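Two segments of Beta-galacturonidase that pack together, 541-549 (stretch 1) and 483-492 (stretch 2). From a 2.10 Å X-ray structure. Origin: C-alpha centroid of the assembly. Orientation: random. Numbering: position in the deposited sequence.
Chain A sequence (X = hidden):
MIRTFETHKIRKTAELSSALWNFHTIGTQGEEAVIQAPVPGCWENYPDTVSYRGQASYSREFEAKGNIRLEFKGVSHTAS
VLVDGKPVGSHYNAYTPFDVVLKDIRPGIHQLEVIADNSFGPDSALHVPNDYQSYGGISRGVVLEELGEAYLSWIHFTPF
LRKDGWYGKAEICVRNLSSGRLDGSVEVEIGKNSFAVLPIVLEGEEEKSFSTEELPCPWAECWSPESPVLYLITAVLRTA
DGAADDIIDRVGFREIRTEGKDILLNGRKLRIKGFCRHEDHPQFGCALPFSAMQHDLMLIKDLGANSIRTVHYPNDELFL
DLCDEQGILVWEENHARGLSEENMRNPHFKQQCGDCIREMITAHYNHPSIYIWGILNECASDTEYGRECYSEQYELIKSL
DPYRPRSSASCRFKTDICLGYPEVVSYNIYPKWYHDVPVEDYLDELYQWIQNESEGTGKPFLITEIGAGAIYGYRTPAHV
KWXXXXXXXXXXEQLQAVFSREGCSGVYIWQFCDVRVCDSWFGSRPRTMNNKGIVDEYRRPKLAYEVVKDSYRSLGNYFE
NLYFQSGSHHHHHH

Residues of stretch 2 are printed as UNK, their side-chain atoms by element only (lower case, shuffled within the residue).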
# COMPACT_ATOMS: atom_id res chain seq x y z
N PRO A 541 3.90 -9.65 8.92
CA PRO A 541 2.99 -9.77 10.07
C PRO A 541 1.97 -8.63 10.10
O PRO A 541 2.33 -7.46 10.01
CB PRO A 541 3.93 -9.73 11.29
CG PRO A 541 5.26 -9.24 10.77
CD PRO A 541 5.32 -9.56 9.30
N LYS A 542 0.69 -8.99 10.19
CA LYS A 542 -0.37 -8.01 10.41
C LYS A 542 -0.36 -7.58 11.88
O LYS A 542 0.37 -8.15 12.70
CB LYS A 542 -1.73 -8.60 10.03
CG LYS A 542 -1.86 -8.96 8.56
CD LYS A 542 -3.23 -9.54 8.25
CE LYS A 542 -3.20 -10.28 6.90
NZ LYS A 542 -4.45 -10.99 6.63
N LEU A 543 -1.16 -6.56 12.23
CA LEU A 543 -1.15 -6.10 13.62
C LEU A 543 -1.54 -7.23 14.57
O LEU A 543 -0.92 -7.39 15.63
CB LEU A 543 -2.08 -4.89 13.80
CG LEU A 543 -1.78 -3.58 13.06
CD1 LEU A 543 -2.86 -2.54 13.33
CD2 LEU A 543 -0.43 -3.03 13.50
N ALA A 544 -2.54 -8.04 14.20
CA ALA A 544 -2.99 -9.15 15.03
C ALA A 544 -1.88 -10.16 15.34
O ALA A 544 -2.07 -11.01 16.21
CB ALA A 544 -4.15 -9.88 14.36
N TYR A 545 -0.74 -10.09 14.66
CA TYR A 545 0.33 -11.04 14.93
C TYR A 545 0.78 -10.94 16.39
O TYR A 545 1.02 -11.96 17.04
CB TYR A 545 1.47 -10.77 13.96
CG TYR A 545 2.70 -11.67 14.01
CD1 TYR A 545 3.64 -11.56 15.03
CD2 TYR A 545 2.98 -12.54 12.95
CE1 TYR A 545 4.77 -12.32 15.04
CE2 TYR A 545 4.11 -13.30 12.95
CZ TYR A 545 5.00 -13.20 13.99
OH TYR A 545 6.13 -13.98 13.96
N GLU A 546 0.85 -9.72 16.92
CA GLU A 546 1.31 -9.54 18.30
C GLU A 546 0.26 -10.00 19.31
O GLU A 546 0.61 -10.41 20.42
CB GLU A 546 1.70 -8.08 18.54
CG GLU A 546 2.92 -7.64 17.74
CD GLU A 546 4.15 -8.51 18.05
OE1 GLU A 546 4.83 -8.97 17.10
OE2 GLU A 546 4.42 -8.74 19.25
N VAL A 547 -1.02 -9.96 18.93
CA VAL A 547 -2.09 -10.44 19.80
C VAL A 547 -2.05 -11.96 19.92
O VAL A 547 -2.22 -12.52 21.01
CB VAL A 547 -3.45 -9.96 19.25
CG1 VAL A 547 -4.58 -10.91 19.66
CG2 VAL A 547 -3.75 -8.57 19.77
N VAL A 548 -1.84 -12.66 18.79
CA VAL A 548 -1.73 -14.12 18.82
C VAL A 548 -0.49 -14.54 19.59
O VAL A 548 -0.53 -15.47 20.41
CB VAL A 548 -1.73 -14.68 17.39
CG1 VAL A 548 -1.41 -16.16 17.42
CG2 VAL A 548 -3.09 -14.46 16.70
N LYS A 549 0.63 -13.87 19.34
CA LYS A 549 1.87 -14.21 20.01
C LYS A 549 1.74 -14.05 21.52
O LYS A 549 2.10 -14.94 22.29
CB LYS A 549 3.00 -13.34 19.45
CG LYS A 549 4.37 -13.55 20.05
CD LYS A 549 5.37 -12.73 19.23
CE LYS A 549 6.79 -12.93 19.69
NZ LYS A 549 7.71 -12.17 18.82
N UNK A 483 -10.18 -3.95 8.38
CA UNK A 483 -9.00 -3.26 8.90
C UNK A 483 -8.20 -4.17 9.83
O UNK A 483 -8.74 -5.07 10.48
c UNK A 483 -9.39 -1.97 9.66
o UNK A 483 -10.01 -2.26 10.91
N UNK A 484 -6.90 -3.90 9.90
CA UNK A 484 -6.04 -4.66 10.80
C UNK A 484 -6.40 -4.42 12.26
O UNK A 484 -6.25 -5.33 13.08
c UNK A 484 -2.51 -4.59 9.09
o UNK A 484 -1.77 -5.21 9.89
o UNK A 484 -2.07 -3.81 8.20
c UNK A 484 -4.57 -4.28 10.55
c UNK A 484 -4.01 -4.79 9.21
N UNK A 485 -6.84 -3.21 12.61
CA UNK A 485 -7.26 -2.95 13.98
C UNK A 485 -8.43 -3.83 14.38
O UNK A 485 -8.44 -4.42 15.46
c UNK A 485 -7.63 -1.49 14.17
c UNK A 485 -6.46 -0.57 14.03
c UNK A 485 -6.38 0.05 12.63
o UNK A 485 -5.64 1.04 12.48
o UNK A 485 -7.05 -0.46 11.70
N UNK A 486 -9.43 -3.94 13.51
CA UNK A 486 -10.54 -4.80 13.89
C UNK A 486 -10.07 -6.24 14.07
O UNK A 486 -10.54 -6.94 14.97
c UNK A 486 -12.96 -6.93 12.98
c UNK A 486 -14.79 -5.84 14.75
o UNK A 486 -15.96 -7.93 14.83
c UNK A 486 -12.83 -5.59 13.36
c UNK A 486 -14.92 -7.17 14.33
c UNK A 486 -14.01 -7.72 13.46
c UNK A 486 -11.68 -4.75 12.87
c UNK A 486 -13.74 -5.08 14.28
N UNK A 487 -9.16 -6.71 13.21
CA UNK A 487 -8.71 -8.09 13.33
C UNK A 487 -8.02 -8.31 14.66
O UNK A 487 -8.11 -9.40 15.25
n UNK A 487 -6.41 -11.38 10.53
c UNK A 487 -6.23 -10.29 11.27
c UNK A 487 -7.78 -8.47 12.18
o UNK A 487 -5.21 -9.58 11.19
c UNK A 487 -7.36 -9.94 12.24
N UNK A 488 -7.29 -7.30 15.15
CA UNK A 488 -6.66 -7.37 16.46
C UNK A 488 -7.71 -7.65 17.53
O UNK A 488 -7.57 -8.57 18.34
c UNK A 488 -5.59 -5.96 18.28
c UNK A 488 -4.62 -6.00 15.94
c UNK A 488 -5.89 -6.07 16.76
N UNK A 489 -8.80 -6.87 17.52
CA UNK A 489 -9.85 -7.00 18.53
C UNK A 489 -10.53 -8.35 18.45
O UNK A 489 -10.80 -8.98 19.48
c UNK A 489 -10.35 -4.47 18.32
o UNK A 489 -11.12 -2.23 17.83
c UNK A 489 -11.41 -3.43 17.91
n UNK A 489 -12.64 -3.89 17.65
c UNK A 489 -10.89 -5.89 18.37
N UNK A 490 -10.87 -8.79 17.24
CA UNK A 490 -11.53 -10.08 17.08
C UNK A 490 -10.68 -11.23 17.62
O UNK A 490 -11.15 -12.05 18.41
c UNK A 490 -11.86 -10.31 15.60
N UNK A 491 -9.40 -11.27 17.22
CA UNK A 491 -8.54 -12.38 17.64
C UNK A 491 -8.32 -12.38 19.15
O UNK A 491 -8.31 -13.44 19.78
c UNK A 491 -7.21 -12.34 16.89
c UNK A 491 -7.11 -13.16 15.59
c UNK A 491 -8.22 -12.78 14.62
c UNK A 491 -7.18 -14.65 15.90
N UNK A 492 -8.18 -11.19 19.75
CA UNK A 492 -8.02 -11.12 21.19
C UNK A 492 -9.22 -11.75 21.90
O UNK A 492 -9.07 -12.62 22.76
c UNK A 492 -7.81 -9.66 21.62
c UNK A 492 -7.33 -9.51 23.06
n UNK A 492 -6.01 -6.53 25.07
c UNK A 492 -7.21 -8.05 23.47
c UNK A 492 -6.54 -7.92 24.85
O HOH W 1 -4.35 -7.26 12.19

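Position 483 carries one carbon and then one oxygen, with no second branch, which identifies Ser483. It touches nothing on stretch 1. Its OG accepts from the backbone N of position 486 at 3.1 Å, with an N-H...acceptor angle of 163°, and so caps the helix that begins at 484.

Position 484 has three carbons in a row, the last bearing two oxygens: a carboxylate on a two-carbon stem, hence Glu484. Leu543 N donates to its OE1 at 2.8 Å (N-H...acceptor angle 144°), and the same OE1 lies 3.2 Å from Lys542 CA.

Position 485 repeats that atom pattern and is Glu485. Its CA-to-CB bond points away from stretch 1, and its backbone N comes nearest, 4.1 Å from Leu543 CD1.

Position 486 shows one carbon leading to a six-carbon ring that bears an oxygen: Tyr486, with no contact to stretch 1.

Position 487 has three carbons, the third holding one oxygen and one nitrogen, an amide that defines Gln487. Its OE1 is 3.4 Å from Ala544 CB and 3.5 Å from Lys542 CD.

Position 488 has three carbons branching at the first, which gives Val488. CG2 lies 3.5 Å from Leu543 CB and 3.4 Å from Ala544 N, while CG1 lies 3.5 Å from Val547 CG2.

Position 489 is again a three-carbon chain ending in an amide, Gln489; it points away and makes no contact.

Position 490 has a single carbon, so it is Ala490, also without contact.

Position 491 has four carbons forked at the second, the pattern of Leu491. Its CB is 4.1 Å from Val547 CG1, and its CD1 is 4.2 Å from Val548 CG2.

Position 492 has four carbons in a row ending in nitrogen, Lys492. Its backbone N is 3.6 Å from Val547 CG1, but the end of its side chain leads away.

The helices run nearly parallel, at 14°, with axes 8.7 Å apart at closest approach. Small side chains accompany the tightest point of the register, where the CA atoms of Ala544 and Val488 are 4.3 Å apart. Val488 fits among Leu543, Ala544 and Val547, and Leu491 continues the apolar contact along Val547 and Val548. Polar anchoring gathers at the beginning of the pair: besides the bond from Leu543 N to Glu484 OE1, water 1 accepts from Ala544 N (2.8 Å) and donates to Glu484 O (2.9 Å) and Gln487 OE1 (2.7 Å). Carboxylate and water thus serve successive backbone amides of stretch 1, and 523 Å² is buried in all.

Stretch 2, residues 483-492: SEEYQVQALK
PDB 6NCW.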